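PDB 2PZZ: UPF0201 protein MJ1564 from Methanocaldococcus jannaschii DSM 2661, which is of unknown function, belongs to the archaeal UPF0201 family, and resembles RNA-binding proteins in structure although it probably does not bind RNA. Local coordinates for residues A66-M69 against V70-G74; G74-E77 against N78-K81. All coordinates share one frame; numbering follows the deposited sequence.

Interaction 1. Residues A66-M69 against V70-G74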
loop_
_atom_site.group_PDB
_atom_site.type_symbol
_atom_site.label_atom_id
_atom_site.label_comp_id
_atom_site.label_asym_id
_atom_site.label_seq_id
_atom_site.Cartn_x
_atom_site.Cartn_y
_atom_site.Cartn_z
ATOM N N ALA A 66 21.696 4.904 6.331
ATOM C CA ALA A 66 20.624 3.925 6.277
ATOM C C ALA A 66 20.711 3.139 4.971
ATOM O O ALA A 66 20.599 1.918 4.963
ATOM C CB ALA A 66 19.268 4.622 6.384
ATOM N N ALA A 67 20.912 3.851 3.868
ATOM C CA ALA A 67 21.003 3.216 2.563
ATOM C C ALA A 67 22.137 2.195 2.515
ATOM O O ALA A 67 21.955 1.091 2.015
ATOM C CB ALA A 67 21.191 4.272 1.478
ATOM N N ARG A 68 23.297 2.561 3.051
ATOM C CA ARG A 68 24.444 1.659 3.055
ATOM C C ARG A 68 24.117 0.353 3.769
ATOM O O ARG A 68 24.434 -0.729 3.285
ATOM C CB ARG A 68 25.638 2.333 3.730
ATOM C CG ARG A 68 26.906 1.479 3.774
ATOM C CD ARG A 68 27.294 0.899 2.398
ATOM N NE ARG A 68 28.643 0.357 2.474
ATOM C CZ ARG A 68 29.741 1.097 2.394
ATOM N NH1 ARG A 68 29.644 2.408 2.206
ATOM N NH2 ARG A 68 30.930 0.543 2.581
HETATM N N MSE A 69 23.465 0.461 4.922
HETATM C CA MSE A 69 23.106 -0.713 5.692
HETATM C C MSE A 69 22.117 -1.579 4.916
HETATM O O MSE A 69 22.273 -2.800 4.846
HETATM C CB MSE A 69 22.487 -0.306 7.031
HETATM C CG MSE A 69 22.231 -1.481 7.967
HETATM SE SE MSE A 69 21.009 -1.061 9.414
HETATM C CE MSE A 69 19.393 -1.706 8.554
ATOM N N VAL A 70 21.098 -0.953 4.332
ATOM C CA VAL A 70 20.100 -1.707 3.577
ATOM C C VAL A 70 20.685 -2.398 2.340
ATOM O O VAL A 70 20.349 -3.542 2.041
ATOM C CB VAL A 70 18.926 -0.800 3.145
ATOM C CG1 VAL A 70 17.970 -1.572 2.250
ATOM C CG2 VAL A 70 18.180 -0.278 4.392
ATOM N N LEU A 71 21.559 -1.703 1.622
ATOM C CA LEU A 71 22.174 -2.279 0.430
ATOM C C LEU A 71 23.091 -3.462 0.764
ATOM O O LEU A 71 23.102 -4.463 0.047
ATOM C CB LEU A 71 22.951 -1.203 -0.337
ATOM C CG LEU A 71 22.078 -0.027 -0.797
ATOM C CD1 LEU A 71 22.891 0.963 -1.634
ATOM C CD2 LEU A 71 20.905 -0.565 -1.600
ATOM N N GLU A 72 23.861 -3.360 1.841
ATOM C CA GLU A 72 24.744 -4.466 2.197
ATOM C C GLU A 72 23.934 -5.664 2.661
ATOM O O GLU A 72 24.255 -6.809 2.333
ATOM C CB GLU A 72 25.725 -4.047 3.281
ATOM C CG GLU A 72 26.765 -3.081 2.793
ATOM C CD GLU A 72 27.839 -2.857 3.818
ATOM O OE1 GLU A 72 27.851 -3.611 4.817
ATOM O OE2 GLU A 72 28.673 -1.944 3.631
ATOM N N LYS A 73 22.862 -5.394 3.403
ATOM C CA LYS A 73 21.985 -6.447 3.902
ATOM C C LYS A 73 21.312 -7.249 2.787
ATOM O O LYS A 73 21.043 -8.440 2.956
ATOM C CB LYS A 73 20.915 -5.832 4.806
ATOM C CG LYS A 73 19.885 -6.807 5.348
ATOM C CD LYS A 73 19.022 -6.127 6.416
ATOM C CE LYS A 73 19.898 -5.535 7.525
ATOM N NZ LYS A 73 19.123 -4.832 8.595
ATOM N N GLY A 74 21.030 -6.599 1.658
ATOM C CA GLY A 74 20.388 -7.291 0.550
ATOM C C GLY A 74 21.395 -7.744 -0.496
ATOM O O GLY A 74 21.038 -8.244 -1.560
#

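Interaction 2. Residues G74-E77 against N78-K81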
loop_
_atom_site.group_PDB
_atom_site.type_symbol
_atom_site.label_atom_id
_atom_site.label_comp_id
_atom_site.label_asym_id
_atom_site.label_seq_id
_atom_site.Cartn_x
_atom_site.Cartn_y
_atom_site.Cartn_z
ATOM N N GLY A 74 21.030 -6.599 1.658
ATOM C CA GLY A 74 20.388 -7.291 0.550
ATOM C C GLY A 74 21.395 -7.744 -0.496
ATOM O O GLY A 74 21.038 -8.244 -1.560
HETATM N N MSE A 75 22.668 -7.579 -0.174
HETATM C CA MSE A 75 23.752 -7.939 -1.077
HETATM C C MSE A 75 24.044 -9.429 -1.277
HETATM O O MSE A 75 24.003 -10.229 -0.344
HETATM C CB MSE A 75 25.032 -7.253 -0.612
HETATM C CG MSE A 75 26.265 -7.581 -1.446
HETATM SE SE MSE A 75 27.756 -6.408 -1.018
HETATM C CE MSE A 75 28.161 -7.038 0.771
ATOM N N THR A 76 24.341 -9.781 -2.521
ATOM C CA THR A 76 24.719 -11.136 -2.897
ATOM C C THR A 76 25.987 -10.957 -3.726
ATOM O O THR A 76 26.570 -9.866 -3.748
ATOM C CB THR A 76 23.636 -11.849 -3.729
ATOM O OG1 THR A 76 23.148 -10.964 -4.735
ATOM C CG2 THR A 76 22.478 -12.319 -2.833
ATOM N N GLU A 77 26.420 -12.002 -4.417
ATOM C CA GLU A 77 27.659 -11.899 -5.168
ATOM C C GLU A 77 27.722 -10.789 -6.217
ATOM O O GLU A 77 28.633 -9.972 -6.186
ATOM C CB GLU A 77 27.999 -13.254 -5.802
ATOM C CG GLU A 77 29.461 -13.382 -6.189
ATOM C CD GLU A 77 29.847 -14.815 -6.516
ATOM O OE1 GLU A 77 31.029 -15.045 -6.853
ATOM O OE2 GLU A 77 28.968 -15.703 -6.434
ATOM N N ASN A 78 26.765 -10.752 -7.137
ATOM C CA ASN A 78 26.772 -9.738 -8.196
ATOM C C ASN A 78 25.590 -8.777 -8.150
ATOM O O ASN A 78 25.292 -8.108 -9.139
ATOM C CB ASN A 78 26.795 -10.437 -9.555
ATOM C CG ASN A 78 27.752 -11.613 -9.580
ATOM O OD1 ASN A 78 27.340 -12.771 -9.713
ATOM N ND2 ASN A 78 29.034 -11.326 -9.429
ATOM N N ALA A 79 24.924 -8.695 -7.003
ATOM C CA ALA A 79 23.766 -7.827 -6.890
ATOM C C ALA A 79 23.387 -7.469 -5.458
ATOM O O ALA A 79 24.056 -7.852 -4.506
ATOM C CB ALA A 79 22.582 -8.486 -7.573
ATOM N N THR A 80 22.315 -6.694 -5.337
ATOM C CA THR A 80 21.755 -6.296 -4.054
ATOM C C THR A 80 20.307 -5.943 -4.346
ATOM O O THR A 80 19.958 -5.613 -5.478
ATOM C CB THR A 80 22.475 -5.084 -3.416
ATOM O OG1 THR A 80 21.975 -4.897 -2.085
ATOM C CG2 THR A 80 22.239 -3.807 -4.221
ATOM N N LYS A 81 19.452 -6.044 -3.340
ATOM C CA LYS A 81 18.043 -5.736 -3.537
ATOM C C LYS A 81 17.499 -5.066 -2.290
ATOM O O LYS A 81 18.118 -5.124 -1.231
ATOM C CB LYS A 81 17.267 -7.018 -3.833
ATOM C CG LYS A 81 17.357 -8.053 -2.731
ATOM C CD LYS A 81 16.894 -9.425 -3.218
ATOM C CE LYS A 81 16.986 -10.465 -2.103
ATOM N NZ LYS A 81 16.743 -11.852 -2.611
HETATM O O HOH W 1 23.960 -12.605 -6.854
#

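Interaction 1. Residues A66-M69 against V70-G74
Arg68 and Glu72, one turn apart on helix 64-73, form an i to i+4 salt bridge. Arg68 NE donates to Glu72 OE2 at 2.6 Å, with an N-H...O angle of 147°. The carboxylate oxygen is met on its anti side. Only NE bonds to Glu72, and the guanidinium and carboxylate planes are turned 52° apart, unlike a flat two-point pairing. Arg68 has CG anti to the backbone N, and a bend at chi2 (51°) swings NE up the helix to its partner. NH1 is bonded to Ala124 O. With an alanine here, the Glu72 carboxylate would probably lose its short bond to NE, and Ala124 O the one from NH1.

Backbone bonds hold the turn itself. Val70 N donates to Ala66 O at 3.0 Å, and Leu71 N to Ala67 O at 2.8 Å. Glu72 N and Lys73 N repeat the i to i+4 pattern with Arg68 O and Met69 O.

Side chains also lie against the backbone: Val70 CG2 is 3.3 Å from Ala66 O. The selenomethionine Met69 runs alongside Lys73 on the exposed side.

The helix ends at Lys73; Gly74 is the first residue to leave helical angles. Ala67 and Val70 touch Phe96, while Val70 and Leu71 pack on Phe82 of strand 79-84. Arg68 and Leu71 also reach Ile120 of helix 116-123.

Interaction 2. Residues G74-E77 against N78-K81
Thr76 N donates to Ala79 O at 2.8 Å, and this bond is nearly straight (174°). It joins the two ends of a beta-turn, with Glu77 and Asn78 at its corners, where the chain doubles back into strand 79-84. The two arms run almost antiparallel, 170° apart end to end.

The close packing lies toward Gly74 and Thr80. Lys81 N donates to Gly74 O at 3.2 Å, from above the carbonyl plane and along a strongly bent path. The same oxygen takes a CA-H...O contact from Thr80 CA, also at 3.2 Å. Met75 CA makes a second such contact, with Ala79 O at 3.4 Å. A chi1 of -172° points Thr80 OG1 opposite the backbone N and turns it to the Gly74-Met75 peptide; its probable hydrogen-bond partner is Leu71 O, outside the turn.

The turn end is looser and faces solvent. Thr76 OG1 shares a hydrogen bond of 2.8 Å with a water. Asn78 N donates a weak bond to the same water. Glu77 and Asn78 run side by side, with Glu77 CG 3.9 Å from Asn78 ND2.

The Met75 side chain packs on Ile116, Met117 and Ile120 of helix 116-123. On the sheet side, Thr80 pairs through its backbone with Ile108 of strand 104-109, and Asn78 with Ala110 just beyond it; strand 79-84 is outermost in this chain's sheet.

Interaction 1 comes first along the chain and interaction 2 follows directly; they share Gly74, and their centres are about 10 Å apart. Together they trace the end of helix 64-73, the turn after it and the start of strand 79-84, an outermost strand of the five-stranded antiparallel sheet within this chain. A probable hydrogen bond of 2.5 Å from Thr80 OG1 to Leu71 O ties the strand to the last helical turn. Helix 116-123 touches both contacts, through Arg68 and Leu71 in one and Met75 and Thr80 in the other. The last turn of the helix and the first residues of this chain's outermost strand are thus held together.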